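Side-chain contacts in metallo-carboxypeptidase (PDB 4A39), which is a zinc-dependent carboxypeptidase of the M14 family, resembling the mammalian cytosolic carboxypeptidases, and probably removes residues from the C-terminus of its substrates: residues L299-R302 against F303-L307; T362-G366 against A367-R371. All blocks are in the same frame, centred on the assembly; numbering follows the deposited sequence.

Contact 1: residues L299-R302 against F303-L307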
loop_
_atom_site.group_PDB
_atom_site.type_symbol
_atom_site.label_atom_id
_atom_site.label_comp_id
_atom_site.label_asym_id
_atom_site.label_seq_id
_atom_site.Cartn_x
_atom_site.Cartn_y
_atom_site.Cartn_z
ATOM N N LEU A 299 20.088 8.670 -10.703
ATOM C CA LEU A 299 18.747 9.172 -10.416
ATOM C C LEU A 299 18.177 8.515 -9.172
ATOM O O LEU A 299 17.510 9.176 -8.374
ATOM C CB LEU A 299 17.806 8.942 -11.608
ATOM C CG LEU A 299 17.904 9.975 -12.741
ATOM C CD1 LEU A 299 17.002 9.567 -13.902
ATOM C CD2 LEU A 299 17.500 11.349 -12.224
ATOM N N GLU A 300 18.436 7.219 -9.005
ATOM C CA GLU A 300 17.942 6.507 -7.832
ATOM C C GLU A 300 18.605 7.101 -6.592
ATOM O O GLU A 300 17.950 7.311 -5.575
ATOM C CB GLU A 300 18.234 5.002 -7.939
ATOM C CG GLU A 300 17.539 4.331 -9.118
ATOM C CD GLU A 300 17.663 2.816 -9.108
ATOM O OE1 GLU A 300 18.600 2.300 -8.468
ATOM O OE2 GLU A 300 16.826 2.139 -9.752
ATOM N N GLN A 301 19.899 7.397 -6.694
ATOM C CA GLN A 301 20.650 7.982 -5.583
ATOM C C GLN A 301 20.048 9.347 -5.249
ATOM O O GLN A 301 19.804 9.663 -4.081
ATOM C CB GLN A 301 22.126 8.140 -5.979
ATOM C CG GLN A 301 23.132 8.081 -4.835
ATOM C CD GLN A 301 22.975 9.198 -3.832
ATOM O OE1 GLN A 301 22.989 10.376 -4.187
ATOM N NE2 GLN A 301 22.841 8.835 -2.561
ATOM N N ARG A 302 19.804 10.150 -6.283
ATOM C CA ARG A 302 19.220 11.480 -6.116
ATOM C C ARG A 302 17.866 11.434 -5.401
ATOM O O ARG A 302 17.615 12.202 -4.468
ATOM C CB ARG A 302 19.048 12.147 -7.483
ATOM C CG ARG A 302 20.349 12.571 -8.147
ATOM C CD ARG A 302 20.874 13.858 -7.538
ATOM N NE ARG A 302 19.955 14.973 -7.749
ATOM C CZ ARG A 302 19.511 15.768 -6.781
ATOM N NH1 ARG A 302 19.903 15.574 -5.524
ATOM N NH2 ARG A 302 18.677 16.760 -7.063
ATOM N N PHE A 303 16.998 10.532 -5.848
ATOM C CA PHE A 303 15.664 10.375 -5.274
ATOM C C PHE A 303 15.713 9.996 -3.795
ATOM O O PHE A 303 15.025 10.598 -2.964
ATOM C CB PHE A 303 14.888 9.301 -6.047
ATOM C CG PHE A 303 13.471 9.117 -5.580
ATOM C CD1 PHE A 303 13.180 8.262 -4.517
ATOM C CD2 PHE A 303 12.425 9.796 -6.196
ATOM C CE1 PHE A 303 11.875 8.087 -4.074
ATOM C CE2 PHE A 303 11.113 9.627 -5.761
ATOM C CZ PHE A 303 10.838 8.768 -4.694
ATOM N N ARG A 304 16.518 8.990 -3.468
ATOM C CA ARG A 304 16.632 8.535 -2.088
ATOM C C ARG A 304 17.176 9.615 -1.156
ATOM O O ARG A 304 16.682 9.792 -0.044
ATOM C CB ARG A 304 17.531 7.296 -2.005
ATOM C CG ARG A 304 16.875 6.002 -2.464
ATOM C CD ARG A 304 17.825 4.825 -2.291
ATOM N NE ARG A 304 17.192 3.541 -2.577
ATOM C CZ ARG A 304 17.626 2.685 -3.498
ATOM N NH1 ARG A 304 18.694 2.979 -4.231
ATOM N NH2 ARG A 304 16.990 1.537 -3.688
ATOM N N GLU A 305 18.183 10.342 -1.634
ATOM C CA GLU A 305 18.814 11.405 -0.847
ATOM C C GLU A 305 17.864 12.565 -0.582
ATOM O O GLU A 305 17.760 13.058 0.548
ATOM C CB GLU A 305 20.066 11.913 -1.569
ATOM C CG GLU A 305 21.034 12.671 -0.668
ATOM C CD GLU A 305 22.374 12.929 -1.332
ATOM O OE1 GLU A 305 22.639 12.335 -2.401
ATOM O OE2 GLU A 305 23.168 13.721 -0.776
ATOM N N GLU A 306 17.165 13.011 -1.619
ATOM C CA GLU A 306 16.235 14.120 -1.477
ATOM C C GLU A 306 15.014 13.738 -0.640
ATOM O O GLU A 306 14.499 14.559 0.117
ATOM C CB GLU A 306 15.791 14.630 -2.852
ATOM C CG GLU A 306 16.914 15.264 -3.675
ATOM C CD GLU A 306 17.394 16.605 -3.132
ATOM O OE1 GLU A 306 16.883 17.071 -2.089
ATOM O OE2 GLU A 306 18.294 17.200 -3.760
ATOM N N LEU A 307 14.555 12.494 -0.756
ATOM C CA LEU A 307 13.394 12.071 0.020
ATOM C C LEU A 307 13.750 11.871 1.489
ATOM O O LEU A 307 12.953 12.180 2.375
ATOM C CB LEU A 307 12.799 10.782 -0.549
ATOM C CG LEU A 307 11.566 10.235 0.181
ATOM C CD1 LEU A 307 10.501 11.316 0.313
ATOM C CD2 LEU A 307 11.023 9.042 -0.582
#

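Contact 2: residues T362-G366 against A367-R371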
loop_
_atom_site.group_PDB
_atom_site.type_symbol
_atom_site.label_atom_id
_atom_site.label_comp_id
_atom_site.label_asym_id
_atom_site.label_seq_id
_atom_site.Cartn_x
_atom_site.Cartn_y
_atom_site.Cartn_z
ATOM N N THR A 362 0.764 4.483 17.732
ATOM C CA THR A 362 0.072 4.194 16.481
ATOM C C THR A 362 0.901 3.360 15.521
ATOM O O THR A 362 0.353 2.773 14.583
ATOM C CB THR A 362 -0.269 5.482 15.716
ATOM O OG1 THR A 362 0.950 6.158 15.373
ATOM C CG2 THR A 362 -1.134 6.399 16.556
ATOM N N GLY A 363 2.212 3.311 15.746
ATOM C CA GLY A 363 3.077 2.592 14.824
ATOM C C GLY A 363 2.926 3.327 13.504
ATOM O O GLY A 363 2.531 4.497 13.500
ATOM N N TRP A 364 3.241 2.682 12.385
ATOM C CA TRP A 364 3.056 3.349 11.098
ATOM C C TRP A 364 1.539 3.430 10.938
ATOM O O TRP A 364 0.816 2.498 11.318
ATOM C CB TRP A 364 3.699 2.556 9.957
ATOM C CG TRP A 364 3.744 3.333 8.668
ATOM C CD1 TRP A 364 3.018 3.088 7.539
ATOM C CD2 TRP A 364 4.522 4.510 8.396
ATOM N NE1 TRP A 364 3.291 4.038 6.583
ATOM C CE2 TRP A 364 4.211 4.922 7.081
ATOM C CE3 TRP A 364 5.451 5.255 9.139
ATOM C CZ2 TRP A 364 4.797 6.052 6.486
ATOM C CZ3 TRP A 364 6.036 6.379 8.549
ATOM C CH2 TRP A 364 5.703 6.763 7.232
ATOM N N SER A 365 1.067 4.533 10.370
ATOM C CA SER A 365 -0.364 4.790 10.242
ATOM C C SER A 365 -0.813 5.342 8.897
ATOM O O SER A 365 -0.003 5.659 8.030
ATOM C CB SER A 365 -0.746 5.812 11.296
ATOM O OG SER A 365 -0.065 7.027 11.008
ATOM N N GLY A 366 -2.126 5.485 8.754
ATOM C CA GLY A 366 -2.667 6.045 7.534
ATOM C C GLY A 366 -2.190 7.481 7.394
ATOM O O GLY A 366 -1.833 7.917 6.302
ATOM N N ALA A 367 -2.169 8.217 8.503
ATOM C CA ALA A 367 -1.739 9.615 8.477
ATOM C C ALA A 367 -0.283 9.780 8.051
ATOM O O ALA A 367 0.042 10.681 7.270
ATOM C CB ALA A 367 -1.961 10.256 9.843
ATOM N N ARG A 368 0.596 8.921 8.559
ATOM C CA ARG A 368 2.004 9.008 8.192
ATOM C C ARG A 368 2.196 8.574 6.736
ATOM O O ARG A 368 3.095 9.062 6.054
ATOM C CB ARG A 368 2.855 8.166 9.149
ATOM C CG ARG A 368 2.874 8.747 10.564
ATOM C CD ARG A 368 3.499 7.806 11.580
ATOM N NE ARG A 368 4.959 7.824 11.559
ATOM C CZ ARG A 368 5.712 7.042 12.324
ATOM N NH1 ARG A 368 5.136 6.186 13.158
ATOM N NH2 ARG A 368 7.039 7.124 12.269
ATOM N N SER A 369 1.339 7.676 6.260
ATOM C CA SER A 369 1.399 7.217 4.875
ATOM C C SER A 369 1.021 8.390 3.969
ATOM O O SER A 369 1.658 8.631 2.944
ATOM C CB SER A 369 0.426 6.054 4.660
ATOM O OG SER A 369 0.784 4.941 5.469
ATOM N N LYS A 370 -0.022 9.116 4.362
ATOM C CA LYS A 370 -0.479 10.285 3.616
ATOM C C LYS A 370 0.641 11.317 3.534
ATOM O O LYS A 370 0.869 11.917 2.487
ATOM C CB LYS A 370 -1.700 10.913 4.303
ATOM C CG LYS A 370 -2.972 10.078 4.188
ATOM C CD LYS A 370 -4.160 10.721 4.893
ATOM C CE LYS A 370 -4.553 12.039 4.253
ATOM N NZ LYS A 370 -5.819 12.544 4.860
ATOM N N ARG A 371 1.345 11.513 4.645
ATOM C CA ARG A 371 2.431 12.489 4.696
ATOM C C ARG A 371 3.575 12.090 3.770
ATOM O O ARG A 371 4.164 12.938 3.095
ATOM C CB ARG A 371 2.952 12.633 6.134
ATOM C CG ARG A 371 3.651 13.960 6.409
ATOM C CD ARG A 371 5.074 13.784 6.926
ATOM N NE ARG A 371 5.163 12.947 8.123
ATOM C CZ ARG A 371 4.616 13.239 9.300
ATOM N NH1 ARG A 371 3.923 14.359 9.459
ATOM N NH2 ARG A 371 4.763 12.403 10.324
#

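Contact 1: residues L299-R302 against F303-L307
Phe303, Arg304, Glu305 and Glu306 each donate their backbone N-H to the carbonyl four residues back, from Leu299, Glu300, Gln301 and Arg302 in turn, so residues 299-307 form an unbroken run of alpha-helix. On this frame the main side-chain contact is an i to i+4 salt bridge between Arg302 and Glu306, whose side chains run side by side in the same direction. Arg302 NH1 meets Glu306 OE2 at 2.9 Å, with an N-H...O angle of 158°. The oxygen lies at the guanidinium edge, close to its plane, whereas the carboxylate stands almost upright to that plane, at 80°, and presents the anti side of OE2. A second, weak bond joins Arg302 NH2 to the same oxygen at 3.4 Å. The arginine is bent at both chi2 and chi3 (-63°), which turns the guanidinium forward along the helix, toward Glu306. Each charge has another counterpart: Arg302 NE pairs with Glu386 and Glu306 OE1 with Arg310, so the bridge is one link in a longer chain of ions.

Two residues earlier in the chain, and on roughly the opposite side of the helix, Glu300 and Arg304 are only loosely coupled. Glu300 OE1 is 4.3 Å from Arg304 NH1 but well out of the guanidinium plane, and the two polar ends are held separately, Glu300 by Tyr292 OH and Cys286 N, Arg304 by Ala283 O. The aliphatic CG of Arg304 lies 3.5 Å from Glu300 O.

The helix, 294-308, packs its buried side against strand 343-350 and helix 366-383. Leu299 and Glu300 touch Leu343 of the strand, and the ring of Phe303 meets that of Phe345 while also reaching Thr379 and Leu383 of the neighbouring helix.

Contact 2: residues T362-G366 against A367-R371
With its indole CG anti to the backbone N (chi1 -170°), Trp364 swings its ring beside the first turn of the helix, and a bend at chi3 (80°) turns the Arg368 guanidinium back along the preceding loop. Arg368 CB sits over the six-membered ring of Trp364 in a CH-pi contact, 3.6 Å from its centroid, while Trp364 CZ3 lies 3.5 Å from Arg368 NE. At the guanidinium edge, NH1 makes a weak bond to Gly363 O; the arginine has its salt bridges outside the turn, NH2 to Glu312 and NH1 to Asp353.

Ser365 is the N-cap: its OG accepts from Arg368 N at 3.2 Å, nearly straight. Its carbonyl is gripped by Ser369 from opposite faces, by OG at 2.8 Å and by N at 3.0 Å. Since Ser369 OG gives its proton to Ser365 O, it can accept the weak bond from Trp364 NE1 (2.9 Å), tying indole, cap and helix together.

The join thus starts helix 366-383 after the loop that follows strand 343-350. Trp364 packs on Met349 and Pro350 of that strand, and Ser369 touches Met349 of the strand and Met185 and Trp188 of helix 185-196.

Overall arrangement
Both contacts belong to the zinc carboxypeptidase fold and send side chains against strand 343-350, which carries Glu348, the predicted catalytic residue. They also share helix 366-383: contact 2 forms its beginning, while contact 1 packs against residues toward its far end. Their centres are 22 Å apart and they do not touch. Contact 1 lies about 21 Å from the chain centre and is partly buried, with charged pairs on two sides of the helix and Leu299, Phe303 and Leu307 buried on a third. Contact 2 is more central and largely buried; there a capping serine, an indole and hydroxyl-to-carbonyl bonds join loop to helix, and charge is handled by acidic residues beyond its segments.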